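PDB 4JP0: insecticidal crystal protein Cry35Ab1 from Bacillus thuringiensis, which forms, together with Cry34Ab1, a binary insecticidal toxin active on western corn rootworm, probably acting on the larval midgut epithelium. Local coordinates for residues 178-183 with 202-207; 184-189 with 245-250; 240-245 with 331-336. All coordinates share one frame; numbering follows the deposited sequence.

All three contacts lie in or against one antiparallel four-stranded sheet of the Toxin_10 region. Contact 1 joins the outermost strand 174-182 to its neighbour 202-221; contact 3 sets helix 240-247 against the other outermost strand, 327-346. Contact 2 ties the loop after strand 174-182 to the C-terminal end of the same helix. The centres of contacts 1 and 2 are about 11 Å apart, those of 2 and 3 about 10 Å, and those of 1 and 3 about 15 Å. Along the chain contact 1 closes before contact 3 opens; contact 2 interlocks with both and shares Asn245 with contact 3. The helix thereby meets one margin of the sheet and the loop leaving the other.

Contact 1 (178-183 with 202-207); sequences WTLVPC and YYILKK
Ile204 pushes its CG2 methyl onto a face of the Trp178 indole, offset toward the rim, with CG2 only 3.3 Å from Trp178 NE1. The methyl is 3.7 Å from the centroid of the five-membered ring, a close CH-pi contact. Trp178 CG stands anti to the backbone N (chi1 -177°), and from there the indole lies toward the neighbouring strand. Ile204 divides its branches between two partners: while CG2 presses on the indole, CG1 lodges 3.9 Å from Leu180 CD2, the isoleucine and leucine side by side and pointing the same way. On the same side of the sheet as Trp178 and Ile204, Leu180 CB rests 4.0 Å from Tyr202 CD2, and Pro182 CG touches the same ring at CE2.

The backbones beneath are adjacent antiparallel strands at one margin of the four-stranded sheet in the Toxin_10 region. Thr179 with Leu205 and Val181 with Tyr203 are hydrogen-bonded pairs, each with two N-H...O bonds; Trp178-Lys206, Leu180-Ile204 and Pro182-Tyr202 are the non-hydrogen-bonded pairs between and beyond them.

Thr179, Val181, Tyr203 and Leu205 stand on the opposite face. There the Val181 CG2 methyl sits against two points of Leu205, 3.9 Å from CB and 4.1 Å from CD2, the side chains crossing at a slant. Leu275 and Leu279 of helix 272-279 cover Thr179 and Leu205 on this face, and Gln274 bonds Thr179 OG1. Just past the strand end, Cys183 CB meets the edge of the Tyr203 ring, 3.7 Å from CE1. Across the sheet, Phe50 of strand 43-52 meets the Tyr202 ring edge-to-face, while Tyr202 OH bonds Thr4 O, so this tyrosine joins the sheet to the N-terminal ricin B-type lectin region.

Contact 2 (184-189 with 245-250); sequences IMVNDP and NTLGFQ
Asn187 holds two successive carbonyls near the end of helix 240-247. Its backbone N donates to Thr246 O at 3.0 Å, nearly straight at 174° and directed at a lone pair in the carbonyl plane. Its side-chain ND2 donates to Asn245 O at 3.1 Å; that oxygen lies close to the plane of the Asn187 amide, but the donor stands above the Asn245 carbonyl plane. Asn187 CG, anti to its own backbone N (chi1 167°), is thereby set 3.6 Å from Asn245 O, with the amide directed at that carbonyl. In the other direction the Thr246 CG2 methyl approaches Asn187 O to 3.4 Å. Val186 CA adds a CA-H...O contact to Thr246 O, which thus receives both an N-H and a C-H from consecutive residues.

The arrangement ties a loop to a helix C-terminus: residues 184-185 end a 3-10 turn and the chain runs on as a loop toward helix 193-199, while helix 240-247 ends at Leu247 and Gly248, with positive phi (79°), turns the chain into strand 249-251. Carbonyls of a last helical turn lack the i+4 amides of a continuing helix, and here Asn187 supplies donors to two of them.

Beside these bonds, Val186 CG2 and Leu247 CD2 meet at 3.9 Å, their side chains side by side and pointing the same way. Leu320 of strand 307-323 touches Val186, Thr246 and Leu247, placing this apolar patch against the sheet. Thr246 OG1 is bonded back to Thr242 O within the helix. Farther out, Asp188 turns away from the helix; its OD2 forms a salt bridge with Arg322 and also bonds Tyr203 OH, fixing the loop to the sheet.

Contact 3 (240-245 with 331-336); sequences KTTIIN and MQIQTS
Helix 240-247 lies across strand 327-346, an outermost strand of the four-stranded sheet, and Thr242 and Ile243 meet Met331 and Ile333 at the crossing. The short axes are 7.6 Å apart at closest approach, with 102° between their directions. Met331 curls against the helix backbone at Thr242 and Ile243: CG, anti to the backbone N (chi1 -169°), comes 3.5 Å from Thr242 O, and bends at chi2 and chi3 then bring the CE methyl 3.7 Å from Ile243 CA. CE also packs on Ile243 CB at 4.0 Å, the side chains crossing at a slant.

This is helix-on-sheet packing, in which alternate strand residues Met331 and Ile333 face the helix and Gln332 points away. Ile333 and Ile243 cross at about a right angle and meet methyl to methyl twice: Ile333 CG2 lies 4.1 Å from Ile243 CD1, and Ile333 CD1 an equal distance from Ile243 CG2. Leu318 of strand 307-323 and Phe249 also touch Ile243. Thr242 places CB 4.0 Å from Met331 CG and turns its CG2 methyl toward Gln332 O, while its OG1 bonds back to Asp238 O. A wider pi-type turn shapes the helix here, with Asn245 N bonded to Lys240 O. On the strand's far side Gln334 NE2 donates to Gln332 OE1 at 3.0 Å and also bonds Ser317 OG.

Contact 1 (178-183 with 202-207)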
loop_
_atom_site.group_PDB
_atom_site.type_symbol
_atom_site.label_atom_id
_atom_site.label_comp_id
_atom_site.label_asym_id
_atom_site.label_seq_id
_atom_site.Cartn_x
_atom_site.Cartn_y
_atom_site.Cartn_z
ATOM N N TRP A 178 6.804 4.646 -0.936
ATOM C CA TRP A 178 7.127 3.565 -1.855
ATOM C C TRP A 178 7.307 2.331 -0.988
ATOM O O TRP A 178 7.944 2.392 0.072
ATOM C CB TRP A 178 8.439 3.933 -2.561
ATOM C CG TRP A 178 9.027 3.073 -3.623
ATOM C CD1 TRP A 178 9.058 3.343 -4.958
ATOM C CD2 TRP A 178 9.821 1.878 -3.440
ATOM N NE1 TRP A 178 9.771 2.372 -5.629
ATOM C CE2 TRP A 178 10.243 1.456 -4.727
ATOM C CE3 TRP A 178 10.174 1.104 -2.327
ATOM C CZ2 TRP A 178 11.032 0.326 -4.928
ATOM C CZ3 TRP A 178 10.963 -0.029 -2.518
ATOM C CH2 TRP A 178 11.373 -0.416 -3.804
ATOM N N THR A 179 6.737 1.215 -1.398
ATOM C CA THR A 179 6.855 0.022 -0.557
ATOM C C THR A 179 6.651 -1.217 -1.417
ATOM O O THR A 179 6.069 -1.135 -2.474
ATOM C CB THR A 179 5.870 0.107 0.620
ATOM O OG1 THR A 179 6.135 -0.923 1.590
ATOM C CG2 THR A 179 4.427 -0.123 0.157
ATOM N N LEU A 180 7.194 -2.343 -0.972
ATOM C CA LEU A 180 7.136 -3.580 -1.756
ATOM C C LEU A 180 6.013 -4.473 -1.239
ATOM O O LEU A 180 5.904 -4.720 -0.017
ATOM C CB LEU A 180 8.447 -4.327 -1.620
ATOM C CG LEU A 180 9.621 -3.618 -2.291
ATOM C CD1 LEU A 180 10.897 -4.444 -2.157
ATOM C CD2 LEU A 180 9.301 -3.399 -3.739
ATOM N N VAL A 181 5.183 -4.956 -2.154
ATOM C CA VAL A 181 4.043 -5.770 -1.747
ATOM C C VAL A 181 4.162 -7.182 -2.272
ATOM O O VAL A 181 4.298 -7.392 -3.459
ATOM C CB VAL A 181 2.708 -5.138 -2.246
ATOM C CG1 VAL A 181 1.469 -6.024 -1.896
ATOM C CG2 VAL A 181 2.577 -3.733 -1.667
ATOM N N PRO A 182 4.113 -8.152 -1.377
ATOM C CA PRO A 182 4.138 -9.560 -1.779
ATOM C C PRO A 182 3.107 -9.860 -2.890
ATOM O O PRO A 182 1.931 -9.480 -2.782
ATOM C CB PRO A 182 3.717 -10.263 -0.503
ATOM C CG PRO A 182 4.350 -9.406 0.606
ATOM C CD PRO A 182 4.055 -7.975 0.075
ATOM N N CYS A 183 3.526 -10.583 -3.919
ATOM C CA CYS A 183 2.646 -10.857 -5.043
ATOM C C CYS A 183 1.406 -11.638 -4.621
ATOM O O CYS A 183 0.374 -11.473 -5.236
ATOM C CB CYS A 183 3.394 -11.565 -6.204
ATOM S SG CYS A 183 4.082 -13.173 -5.742
ATOM N N TYR A 202 7.779 -9.417 -5.714
ATOM C CA TYR A 202 7.352 -8.192 -5.039
ATOM C C TYR A 202 6.899 -7.156 -6.024
ATOM O O TYR A 202 7.614 -6.848 -6.985
ATOM C CB TYR A 202 8.457 -7.598 -4.171
ATOM C CG TYR A 202 8.738 -8.451 -2.961
ATOM C CD1 TYR A 202 9.686 -9.494 -3.015
ATOM C CD2 TYR A 202 8.016 -8.268 -1.784
ATOM C CE1 TYR A 202 9.955 -10.309 -1.879
ATOM C CE2 TYR A 202 8.274 -9.062 -0.660
ATOM C CZ TYR A 202 9.229 -10.072 -0.716
ATOM O OH TYR A 202 9.409 -10.849 0.398
ATOM N N TYR A 203 5.705 -6.613 -5.793
ATOM C CA TYR A 203 5.221 -5.485 -6.618
ATOM C C TYR A 203 5.626 -4.195 -5.938
ATOM O O TYR A 203 5.820 -4.169 -4.715
ATOM C CB TYR A 203 3.680 -5.516 -6.712
ATOM C CG TYR A 203 3.152 -6.525 -7.738
ATOM C CD1 TYR A 203 3.434 -7.878 -7.621
ATOM C CD2 TYR A 203 2.354 -6.093 -8.827
ATOM C CE1 TYR A 203 2.976 -8.803 -8.579
ATOM C CE2 TYR A 203 1.885 -6.964 -9.744
ATOM C CZ TYR A 203 2.188 -8.336 -9.622
ATOM O OH TYR A 203 1.702 -9.207 -10.557
ATOM N N ILE A 204 5.705 -3.103 -6.703
ATOM C CA ILE A 204 6.006 -1.790 -6.162
ATOM C C ILE A 204 4.724 -0.972 -6.064
ATOM O O ILE A 204 3.991 -0.789 -7.045
ATOM C CB ILE A 204 7.001 -1.059 -7.084
ATOM C CG1 ILE A 204 8.308 -1.824 -7.143
ATOM C CG2 ILE A 204 7.327 0.369 -6.562
ATOM C CD1 ILE A 204 9.231 -1.347 -8.313
ATOM N N LEU A 205 4.433 -0.514 -4.862
ATOM C CA LEU A 205 3.265 0.350 -4.625
ATOM C C LEU A 205 3.812 1.762 -4.250
ATOM O O LEU A 205 4.571 1.943 -3.282
ATOM C CB LEU A 205 2.381 -0.266 -3.530
ATOM C CG LEU A 205 1.164 0.520 -3.045
ATOM C CD1 LEU A 205 0.259 0.949 -4.210
ATOM C CD2 LEU A 205 0.379 -0.287 -1.984
ATOM N N LYS A 206 3.440 2.751 -5.061
ATOM C CA LYS A 206 3.927 4.102 -4.902
ATOM C C LYS A 206 2.784 4.990 -4.518
ATOM O O LYS A 206 1.626 4.736 -4.918
ATOM C CB LYS A 206 4.406 4.625 -6.252
ATOM C CG LYS A 206 5.423 3.778 -6.952
ATOM C CD LYS A 206 6.003 4.565 -8.123
ATOM C CE LYS A 206 6.888 3.700 -8.991
ATOM N NZ LYS A 206 7.548 4.457 -10.062
ATOM N N LYS A 207 3.121 6.031 -3.767
ATOM C CA LYS A 207 2.173 7.110 -3.442
ATOM C C LYS A 207 2.744 8.458 -3.869
ATOM O O LYS A 207 3.762 8.900 -3.319
ATOM C CB LYS A 207 1.825 7.179 -1.950
ATOM C CG LYS A 207 0.586 8.053 -1.721
ATOM C CD LYS A 207 0.253 8.341 -0.228
ATOM C CE LYS A 207 1.159 9.426 0.364
ATOM N NZ LYS A 207 0.808 9.742 1.792
#

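Contact 2 (184-189 with 245-250)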
loop_
_atom_site.group_PDB
_atom_site.type_symbol
_atom_site.label_atom_id
_atom_site.label_comp_id
_atom_site.label_asym_id
_atom_site.label_seq_id
_atom_site.Cartn_x
_atom_site.Cartn_y
_atom_site.Cartn_z
ATOM N N ILE A 184 1.510 -12.447 -3.565
ATOM C CA ILE A 184 0.362 -13.191 -3.085
ATOM C C ILE A 184 -0.775 -12.286 -2.642
ATOM O O ILE A 184 -1.923 -12.723 -2.610
ATOM C CB ILE A 184 0.749 -14.195 -1.952
ATOM C CG1 ILE A 184 1.474 -13.463 -0.816
ATOM C CG2 ILE A 184 1.648 -15.319 -2.529
ATOM C CD1 ILE A 184 1.597 -14.308 0.485
ATOM N N MET A 185 -0.453 -11.043 -2.292
ATOM C CA MET A 185 -1.457 -10.082 -1.832
ATOM C C MET A 185 -1.975 -9.225 -2.988
ATOM O O MET A 185 -2.764 -8.288 -2.774
ATOM C CB MET A 185 -0.842 -9.158 -0.779
ATOM C CG MET A 185 -0.391 -9.891 0.457
ATOM S SD MET A 185 0.571 -8.842 1.532
ATOM C CE MET A 185 1.284 -10.085 2.616
ATOM N N VAL A 186 -1.524 -9.523 -4.195
ATOM C CA VAL A 186 -1.922 -8.759 -5.367
ATOM C C VAL A 186 -2.722 -9.583 -6.346
ATOM O O VAL A 186 -2.271 -10.634 -6.761
ATOM C CB VAL A 186 -0.688 -8.215 -6.103
ATOM C CG1 VAL A 186 -1.100 -7.602 -7.457
ATOM C CG2 VAL A 186 0.033 -7.208 -5.214
ATOM N N ASN A 187 -3.917 -9.111 -6.702
ATOM C CA ASN A 187 -4.726 -9.793 -7.695
ATOM C C ASN A 187 -4.398 -9.169 -9.039
ATOM O O ASN A 187 -4.847 -8.059 -9.330
ATOM C CB ASN A 187 -6.216 -9.679 -7.353
ATOM C CG ASN A 187 -7.122 -10.099 -8.503
ATOM O OD1 ASN A 187 -6.823 -11.103 -9.190
ATOM N ND2 ASN A 187 -8.189 -9.485 -8.785
ATOM N N ASP A 188 -3.597 -9.885 -9.833
ATOM C CA ASP A 188 -3.117 -9.425 -11.146
ATOM C C ASP A 188 -3.626 -10.445 -12.164
ATOM O O ASP A 188 -2.972 -11.456 -12.443
ATOM C CB ASP A 188 -1.585 -9.347 -11.151
ATOM C CG ASP A 188 -1.005 -8.706 -12.431
ATOM O OD1 ASP A 188 -1.715 -8.573 -13.453
ATOM O OD2 ASP A 188 0.169 -8.305 -12.493
ATOM N N PRO A 189 -4.825 -10.183 -12.677
ATOM C CA PRO A 189 -5.526 -11.115 -13.577
ATOM C C PRO A 189 -4.860 -11.319 -14.935
ATOM O O PRO A 189 -5.247 -12.229 -15.675
ATOM C CB PRO A 189 -6.886 -10.440 -13.774
ATOM C CG PRO A 189 -6.585 -8.993 -13.579
ATOM C CD PRO A 189 -5.625 -8.977 -12.388
ATOM N N ASN A 245 -10.383 -4.507 -5.697
ATOM C CA ASN A 245 -10.187 -5.855 -6.234
ATOM C C ASN A 245 -8.711 -6.215 -6.433
ATOM O O ASN A 245 -8.376 -7.386 -6.524
ATOM C CB ASN A 245 -11.015 -6.081 -7.509
ATOM C CG ASN A 245 -12.499 -6.552 -7.209
ATOM O OD1 ASN A 245 -12.904 -6.794 -6.047
ATOM N ND2 ASN A 245 -13.287 -6.674 -8.268
ATOM N N THR A 246 -7.825 -5.223 -6.484
ATOM C CA THR A 246 -6.399 -5.508 -6.684
ATOM C C THR A 246 -5.624 -5.703 -5.388
ATOM O O THR A 246 -4.794 -6.595 -5.305
ATOM C CB THR A 246 -5.696 -4.405 -7.531
ATOM O OG1 THR A 246 -6.424 -4.167 -8.747
ATOM C CG2 THR A 246 -4.381 -4.908 -8.047
ATOM N N LEU A 247 -5.888 -4.871 -4.383
ATOM C CA LEU A 247 -5.148 -4.914 -3.118
ATOM C C LEU A 247 -5.989 -5.177 -1.874
ATOM O O LEU A 247 -5.439 -5.373 -0.797
ATOM C CB LEU A 247 -4.418 -3.596 -2.910
ATOM C CG LEU A 247 -3.291 -3.301 -3.919
ATOM C CD1 LEU A 247 -2.803 -1.881 -3.750
ATOM C CD2 LEU A 247 -2.150 -4.343 -3.748
ATOM N N GLY A 248 -7.312 -5.150 -1.996
ATOM C CA GLY A 248 -8.139 -5.418 -0.822
ATOM C C GLY A 248 -8.294 -4.257 0.160
ATOM O O GLY A 248 -8.536 -4.454 1.355
ATOM N N PHE A 249 -8.127 -3.032 -0.325
ATOM C CA PHE A 249 -8.430 -1.870 0.522
ATOM C C PHE A 249 -9.058 -0.759 -0.302
ATOM O O PHE A 249 -8.965 -0.765 -1.533
ATOM C CB PHE A 249 -7.263 -1.404 1.426
ATOM C CG PHE A 249 -6.144 -0.706 0.721
ATOM C CD1 PHE A 249 -6.133 0.679 0.604
ATOM C CD2 PHE A 249 -5.028 -1.414 0.300
ATOM C CE1 PHE A 249 -5.086 1.326 0.008
ATOM C CE2 PHE A 249 -3.983 -0.782 -0.313
ATOM C CZ PHE A 249 -3.984 0.580 -0.453
ATOM N N GLN A 250 -9.726 0.155 0.398
ATOM C CA GLN A 250 -10.367 1.318 -0.237
ATOM C C GLN A 250 -9.952 2.603 0.451
ATOM O O GLN A 250 -9.450 2.580 1.584
ATOM C CB GLN A 250 -11.896 1.203 -0.180
ATOM C CG GLN A 250 -12.476 1.209 1.230
ATOM C CD GLN A 250 -13.949 0.804 1.269
ATOM O OE1 GLN A 250 -14.342 -0.163 0.623
ATOM N NE2 GLN A 250 -14.758 1.539 2.036
#

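Contact 3 (240-245 with 331-336)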
loop_
_atom_site.group_PDB
_atom_site.type_symbol
_atom_site.label_atom_id
_atom_site.label_comp_id
_atom_site.label_asym_id
_atom_site.label_seq_id
_atom_site.Cartn_x
_atom_site.Cartn_y
_atom_site.Cartn_z
ATOM N N LYS A 240 -13.997 -0.254 -6.716
ATOM C CA LYS A 240 -14.256 -1.688 -6.804
ATOM C C LYS A 240 -13.331 -2.363 -7.807
ATOM O O LYS A 240 -12.709 -3.391 -7.507
ATOM C CB LYS A 240 -15.707 -1.930 -7.231
ATOM C CG LYS A 240 -16.678 -2.247 -6.106
ATOM C CD LYS A 240 -18.099 -2.044 -6.601
ATOM C CE LYS A 240 -19.022 -3.143 -6.167
ATOM N NZ LYS A 240 -20.227 -3.126 -7.052
ATOM N N THR A 241 -13.220 -1.796 -9.001
ATOM C CA THR A 241 -12.413 -2.444 -10.032
ATOM C C THR A 241 -10.933 -2.069 -10.053
ATOM O O THR A 241 -10.163 -2.582 -10.869
ATOM C CB THR A 241 -13.034 -2.226 -11.422
ATOM O OG1 THR A 241 -13.031 -0.822 -11.740
ATOM C CG2 THR A 241 -14.505 -2.605 -11.413
ATOM N N THR A 242 -10.532 -1.192 -9.163
ATOM C CA THR A 242 -9.148 -0.771 -9.104
ATOM C C THR A 242 -8.400 -1.201 -7.870
ATOM O O THR A 242 -7.814 -2.220 -7.883
ATOM C CB THR A 242 -9.000 0.727 -9.269
ATOM O OG1 THR A 242 -9.755 1.406 -8.291
ATOM C CG2 THR A 242 -9.429 1.108 -10.547
ATOM N N ILE A 243 -8.477 -0.432 -6.813
ATOM C CA ILE A 243 -7.813 -0.716 -5.541
ATOM C C ILE A 243 -8.408 -1.841 -4.685
ATOM O O ILE A 243 -7.661 -2.656 -4.102
ATOM C CB ILE A 243 -7.620 0.583 -4.738
ATOM C CG1 ILE A 243 -6.632 0.369 -3.599
ATOM C CG2 ILE A 243 -8.942 1.181 -4.260
ATOM C CD1 ILE A 243 -5.725 1.552 -3.374
ATOM N N ILE A 244 -9.730 -1.908 -4.585
ATOM C CA ILE A 244 -10.305 -2.976 -3.796
ATOM C C ILE A 244 -10.020 -4.325 -4.442
ATOM O O ILE A 244 -9.478 -5.221 -3.816
ATOM C CB ILE A 244 -11.826 -2.818 -3.621
ATOM C CG1 ILE A 244 -12.158 -1.496 -2.951
ATOM C CG2 ILE A 244 -12.376 -4.024 -2.801
ATOM C CD1 ILE A 244 -13.657 -1.103 -3.084
ATOM N N ASN A 245 -10.383 -4.507 -5.697
ATOM C CA ASN A 245 -10.187 -5.855 -6.234
ATOM C C ASN A 245 -8.711 -6.215 -6.433
ATOM O O ASN A 245 -8.376 -7.386 -6.524
ATOM C CB ASN A 245 -11.015 -6.081 -7.509
ATOM C CG ASN A 245 -12.499 -6.552 -7.209
ATOM O OD1 ASN A 245 -12.904 -6.794 -6.047
ATOM N ND2 ASN A 245 -13.287 -6.674 -8.268
ATOM N N MET A 331 -2.412 -0.867 -11.878
ATOM C CA MET A 331 -3.489 -0.202 -11.182
ATOM C C MET A 331 -3.106 1.214 -10.762
ATOM O O MET A 331 -1.984 1.452 -10.343
ATOM C CB MET A 331 -3.893 -0.998 -9.941
ATOM C CG MET A 331 -5.203 -0.472 -9.352
ATOM S SD MET A 331 -4.886 0.789 -8.101
ATOM C CE MET A 331 -4.381 -0.478 -6.920
ATOM N N GLN A 332 -4.050 2.144 -10.858
ATOM C CA GLN A 332 -3.847 3.486 -10.315
ATOM C C GLN A 332 -5.170 4.037 -9.867
ATOM O O GLN A 332 -6.197 3.709 -10.449
ATOM C CB GLN A 332 -3.301 4.433 -11.367
ATOM C CG GLN A 332 -4.157 4.487 -12.629
ATOM C CD GLN A 332 -3.821 5.660 -13.561
ATOM O OE1 GLN A 332 -3.146 6.618 -13.170
ATOM N NE2 GLN A 332 -4.296 5.576 -14.792
ATOM N N ILE A 333 -5.139 4.896 -8.859
ATOM C CA ILE A 333 -6.338 5.606 -8.431
ATOM C C ILE A 333 -5.874 6.934 -7.913
ATOM O O ILE A 333 -4.846 7.002 -7.223
ATOM C CB ILE A 333 -7.147 4.825 -7.356
ATOM C CG1 ILE A 333 -8.242 5.718 -6.756
ATOM C CG2 ILE A 333 -6.242 4.363 -6.264
ATOM C CD1 ILE A 333 -9.290 4.955 -5.887
ATOM N N GLN A 334 -6.578 7.993 -8.319
ATOM C CA GLN A 334 -6.305 9.319 -7.808
ATOM C C GLN A 334 -7.490 9.796 -6.971
ATOM O O GLN A 334 -8.645 9.539 -7.312
ATOM C CB GLN A 334 -6.056 10.318 -8.932
ATOM C CG GLN A 334 -4.731 10.125 -9.617
ATOM C CD GLN A 334 -4.816 9.045 -10.653
ATOM O OE1 GLN A 334 -5.787 9.005 -11.428
ATOM N NE2 GLN A 334 -3.811 8.167 -10.689
ATOM N N THR A 335 -7.192 10.437 -5.852
ATOM C CA THR A 335 -8.235 10.987 -4.982
ATOM C C THR A 335 -7.820 12.389 -4.569
ATOM O O THR A 335 -6.631 12.711 -4.619
ATOM C CB THR A 335 -8.430 10.117 -3.718
ATOM O OG1 THR A 335 -7.234 10.085 -2.939
ATOM C CG2 THR A 335 -8.684 8.629 -4.078
ATOM N N SER A 336 -8.786 13.222 -4.174
ATOM C CA SER A 336 -8.461 14.545 -3.659
ATOM C C SER A 336 -9.140 14.700 -2.305
ATOM O O SER A 336 -10.213 14.166 -2.082
ATOM C CB SER A 336 -8.895 15.648 -4.625
ATOM O OG SER A 336 -10.293 15.593 -4.837
#